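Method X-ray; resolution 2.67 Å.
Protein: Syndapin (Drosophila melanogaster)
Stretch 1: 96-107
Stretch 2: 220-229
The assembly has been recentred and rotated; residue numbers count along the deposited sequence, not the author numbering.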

# COMPACT_ATOMS: atom_id res chain seq x y z
N SER B 96 13.39 -14.48 -3.19
CA SER B 96 14.50 -15.30 -3.71
C SER B 96 14.72 -16.55 -2.88
O SER B 96 15.08 -17.62 -3.41
CB SER B 96 15.79 -14.52 -3.61
OG SER B 96 15.94 -14.18 -2.23
N GLN B 97 14.53 -16.43 -1.57
CA GLN B 97 14.70 -17.58 -0.73
C GLN B 97 13.70 -18.63 -1.15
O GLN B 97 14.06 -19.74 -1.35
CB GLN B 97 14.41 -17.23 0.69
CG GLN B 97 15.57 -16.82 1.50
CD GLN B 97 15.15 -16.72 2.96
OE1 GLN B 97 15.41 -17.64 3.73
NE2 GLN B 97 14.45 -15.64 3.35
N ILE B 98 12.45 -18.25 -1.26
CA ILE B 98 11.41 -19.14 -1.68
C ILE B 98 11.68 -19.62 -3.06
O ILE B 98 11.59 -20.81 -3.34
CB ILE B 98 10.05 -18.47 -1.63
CG1 ILE B 98 9.80 -18.00 -0.20
CG2 ILE B 98 8.94 -19.49 -2.02
CD1 ILE B 98 8.54 -17.17 -0.05
N LYS B 99 12.03 -18.73 -3.96
CA LYS B 99 12.35 -19.16 -5.29
C LYS B 99 13.38 -20.36 -5.27
O LYS B 99 13.31 -21.29 -6.07
CB LYS B 99 12.81 -17.97 -6.12
CG LYS B 99 13.28 -18.43 -7.49
CD LYS B 99 12.98 -17.49 -8.58
CE LYS B 99 14.21 -17.34 -9.45
NZ LYS B 99 13.91 -16.65 -10.79
N THR B 100 14.30 -20.29 -4.30
CA THR B 100 15.41 -21.19 -4.21
C THR B 100 14.97 -22.52 -3.68
O THR B 100 15.30 -23.58 -4.28
CB THR B 100 16.56 -20.61 -3.37
OG1 THR B 100 17.51 -19.97 -4.23
CG2 THR B 100 17.33 -21.71 -2.68
N TRP B 101 14.26 -22.51 -2.57
CA TRP B 101 13.79 -23.71 -1.96
C TRP B 101 12.94 -24.49 -2.95
O TRP B 101 13.08 -25.69 -3.11
CB TRP B 101 12.98 -23.28 -0.78
CG TRP B 101 12.67 -24.29 0.20
CD1 TRP B 101 13.33 -24.52 1.37
CD2 TRP B 101 11.52 -25.15 0.22
NE1 TRP B 101 12.70 -25.49 2.10
CE2 TRP B 101 11.59 -25.90 1.43
CE3 TRP B 101 10.45 -25.36 -0.66
CZ2 TRP B 101 10.64 -26.88 1.76
CZ3 TRP B 101 9.48 -26.34 -0.31
CH2 TRP B 101 9.61 -27.09 0.88
N GLN B 102 12.07 -23.78 -3.65
CA GLN B 102 11.17 -24.39 -4.57
C GLN B 102 11.94 -25.07 -5.72
O GLN B 102 11.56 -26.12 -6.14
CB GLN B 102 10.17 -23.35 -5.09
CG GLN B 102 9.26 -23.84 -6.24
CD GLN B 102 8.36 -22.78 -6.81
OE1 GLN B 102 8.82 -21.74 -7.24
NE2 GLN B 102 7.06 -23.04 -6.83
N LYS B 103 12.98 -24.44 -6.24
CA LYS B 103 13.84 -25.04 -7.21
C LYS B 103 14.48 -26.31 -6.64
O LYS B 103 14.66 -27.27 -7.35
CB LYS B 103 14.96 -24.06 -7.53
CG LYS B 103 15.98 -24.56 -8.56
CD LYS B 103 17.24 -23.63 -8.73
CE LYS B 103 18.31 -24.33 -9.68
NZ LYS B 103 19.15 -23.36 -10.54
N GLU B 104 14.79 -26.31 -5.34
CA GLU B 104 15.63 -27.37 -4.80
C GLU B 104 14.88 -28.58 -4.43
O GLU B 104 15.45 -29.66 -4.39
CB GLU B 104 16.47 -26.90 -3.62
CG GLU B 104 17.83 -26.45 -4.14
CD GLU B 104 18.58 -25.53 -3.19
OE1 GLU B 104 18.24 -25.39 -1.97
OE2 GLU B 104 19.55 -24.92 -3.69
N ASN B 105 13.58 -28.44 -4.20
CA ASN B 105 12.80 -29.53 -3.70
C ASN B 105 11.78 -30.08 -4.63
O ASN B 105 11.07 -30.99 -4.24
CB ASN B 105 12.06 -29.09 -2.47
CG ASN B 105 12.97 -28.73 -1.38
OD1 ASN B 105 13.48 -29.60 -0.70
ND2 ASN B 105 13.18 -27.44 -1.18
N TYR B 106 11.67 -29.51 -5.83
CA TYR B 106 10.71 -29.99 -6.80
C TYR B 106 11.42 -30.02 -8.13
O TYR B 106 12.05 -29.06 -8.52
CB TYR B 106 9.45 -29.10 -6.84
CG TYR B 106 8.72 -28.96 -5.49
CD1 TYR B 106 7.91 -29.97 -5.01
CD2 TYR B 106 8.88 -27.84 -4.69
CE1 TYR B 106 7.25 -29.86 -3.75
CE2 TYR B 106 8.21 -27.71 -3.45
CZ TYR B 106 7.41 -28.72 -3.01
OH TYR B 106 6.78 -28.62 -1.83
N HIS B 107 11.40 -31.16 -8.80
CA HIS B 107 12.09 -31.33 -10.04
C HIS B 107 11.03 -31.68 -11.03
O HIS B 107 9.95 -32.13 -10.64
CB HIS B 107 13.17 -32.38 -9.85
CG HIS B 107 14.17 -31.94 -8.84
ND1 HIS B 107 15.26 -31.16 -9.16
CD2 HIS B 107 14.17 -32.04 -7.48
CE1 HIS B 107 15.91 -30.84 -8.06
NE2 HIS B 107 15.27 -31.37 -7.02
N THR B 220 7.22 -36.34 6.56
CA THR B 220 8.48 -35.68 6.85
C THR B 220 8.78 -34.55 5.88
O THR B 220 9.20 -33.50 6.27
CB THR B 220 9.61 -36.71 6.91
OG1 THR B 220 9.33 -37.57 7.99
CG2 THR B 220 10.90 -36.11 7.20
N PHE B 221 8.57 -34.77 4.60
CA PHE B 221 8.72 -33.69 3.67
C PHE B 221 7.78 -32.57 3.98
O PHE B 221 8.19 -31.44 4.02
CB PHE B 221 8.44 -34.11 2.28
CG PHE B 221 8.74 -33.06 1.29
CD1 PHE B 221 10.03 -32.58 1.18
CD2 PHE B 221 7.76 -32.56 0.48
CE1 PHE B 221 10.33 -31.60 0.26
CE2 PHE B 221 8.03 -31.61 -0.43
CZ PHE B 221 9.32 -31.11 -0.55
N GLU B 222 6.52 -32.88 4.22
CA GLU B 222 5.62 -31.85 4.54
C GLU B 222 6.10 -31.11 5.77
O GLU B 222 6.07 -29.92 5.75
CB GLU B 222 4.22 -32.41 4.72
CG GLU B 222 3.14 -31.37 4.83
CD GLU B 222 2.99 -30.54 3.58
OE1 GLU B 222 2.17 -29.62 3.60
OE2 GLU B 222 3.71 -30.76 2.57
N LYS B 223 6.57 -31.78 6.82
CA LYS B 223 6.94 -31.09 8.08
C LYS B 223 7.87 -29.95 7.76
O LYS B 223 7.68 -28.84 8.16
CB LYS B 223 7.66 -32.06 9.03
CG LYS B 223 7.95 -31.52 10.42
CD LYS B 223 9.05 -32.34 11.10
CE LYS B 223 8.89 -32.41 12.65
NZ LYS B 223 10.24 -32.78 13.29
N THR B 224 8.88 -30.28 6.97
CA THR B 224 9.83 -29.40 6.47
C THR B 224 9.27 -28.19 5.73
O THR B 224 9.75 -27.06 5.90
CB THR B 224 10.65 -30.24 5.56
OG1 THR B 224 11.77 -30.70 6.30
CG2 THR B 224 11.18 -29.50 4.30
N ARG B 225 8.30 -28.40 4.85
CA ARG B 225 7.72 -27.29 4.12
C ARG B 225 7.06 -26.40 5.12
O ARG B 225 7.22 -25.17 5.07
CB ARG B 225 6.70 -27.74 3.07
CG ARG B 225 6.24 -26.54 2.18
CD ARG B 225 5.07 -26.82 1.34
NE ARG B 225 3.89 -27.16 2.14
CZ ARG B 225 3.06 -26.28 2.71
NH1 ARG B 225 3.30 -24.98 2.61
NH2 ARG B 225 2.01 -26.69 3.41
N LEU B 226 6.32 -26.99 6.04
CA LEU B 226 5.58 -26.15 6.97
C LEU B 226 6.54 -25.36 7.85
O LEU B 226 6.20 -24.29 8.31
CB LEU B 226 4.61 -26.95 7.82
CG LEU B 226 3.51 -27.70 7.10
CD1 LEU B 226 2.86 -28.49 8.14
CD2 LEU B 226 2.44 -26.82 6.54
N GLN B 227 7.73 -25.88 8.10
CA GLN B 227 8.63 -25.20 8.95
C GLN B 227 9.18 -24.02 8.16
O GLN B 227 9.14 -22.86 8.60
CB GLN B 227 9.72 -26.15 9.47
CG GLN B 227 9.16 -27.20 10.41
CD GLN B 227 10.19 -28.12 11.14
OE1 GLN B 227 9.94 -28.46 12.31
NE2 GLN B 227 11.29 -28.55 10.47
N PHE B 228 9.65 -24.29 6.97
CA PHE B 228 10.12 -23.28 6.09
C PHE B 228 9.10 -22.16 5.96
O PHE B 228 9.46 -21.00 6.17
CB PHE B 228 10.37 -23.91 4.75
CG PHE B 228 10.86 -22.98 3.74
CD1 PHE B 228 12.10 -22.43 3.84
CD2 PHE B 228 10.08 -22.66 2.66
CE1 PHE B 228 12.56 -21.57 2.87
CE2 PHE B 228 10.52 -21.81 1.69
CZ PHE B 228 11.76 -21.26 1.81
N PHE B 229 7.86 -22.48 5.64
CA PHE B 229 6.88 -21.42 5.47
C PHE B 229 6.73 -20.58 6.73
O PHE B 229 6.55 -19.38 6.64
CB PHE B 229 5.51 -21.96 5.00
CG PHE B 229 5.41 -22.15 3.50
CD1 PHE B 229 4.31 -21.71 2.83
CD2 PHE B 229 6.41 -22.78 2.77
CE1 PHE B 229 4.22 -21.89 1.45
CE2 PHE B 229 6.32 -22.97 1.42
CZ PHE B 229 5.24 -22.56 0.76

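Helices far apart in sequence are often joined by aromatic side chains rather than by polar bonds, and this pair from syndapin illustrates the principle. The helices of the two stretches run almost antiparallel, at 171°, with axes no closer than 12.2 Å. Large side chains span that gap, burying 442 Å² in total, and no hydrogen bond crosses it.

Stacking supplies the main contact. W101 and F228 both point toward the opposing helix with chi1 in the t well, and the five-membered ring of W101 lies face to face with the F228 ring, centroids 3.6 Å apart and planes at 10°; W101 CD1 comes within 3.4 Å of F228 CE1. Flat rings suit this place because they bring many atoms into contact at once, and these two residues lose the most surface to the partner stretch. A second aromatic pair has different geometry: the edge of F221 is directed toward the face of Y106, offset, with planes at 81° and Y106 CE1 3.8 Å from F221 CE2.

Apolar packing fills in around the rings. The indole reaches along the opposite helix, placing W101 CZ2 3.7 Å from T224 CG2, at the indole edge, and W101 CH2 3.7 Å from R225 CG. Here threonine contributes its methyl and arginine the aliphatic part of its chain. I98 lies at the edge of the F228 ring, its CA 4.1 Å from F228 CZ.

Some polar groups find partners within their own stretch. The R225 guanidinium forms a salt bridge with E222, R225 NH2 to E222 OE1 at 2.9 Å, so its charge is paired while its methylene CG packs against tryptophan. Likewise N105 ND2 donates to W101 O at 2.6 Å, while N105 OD1 sits at the edge of the F221 ring, 3.9 Å from F221 CE1.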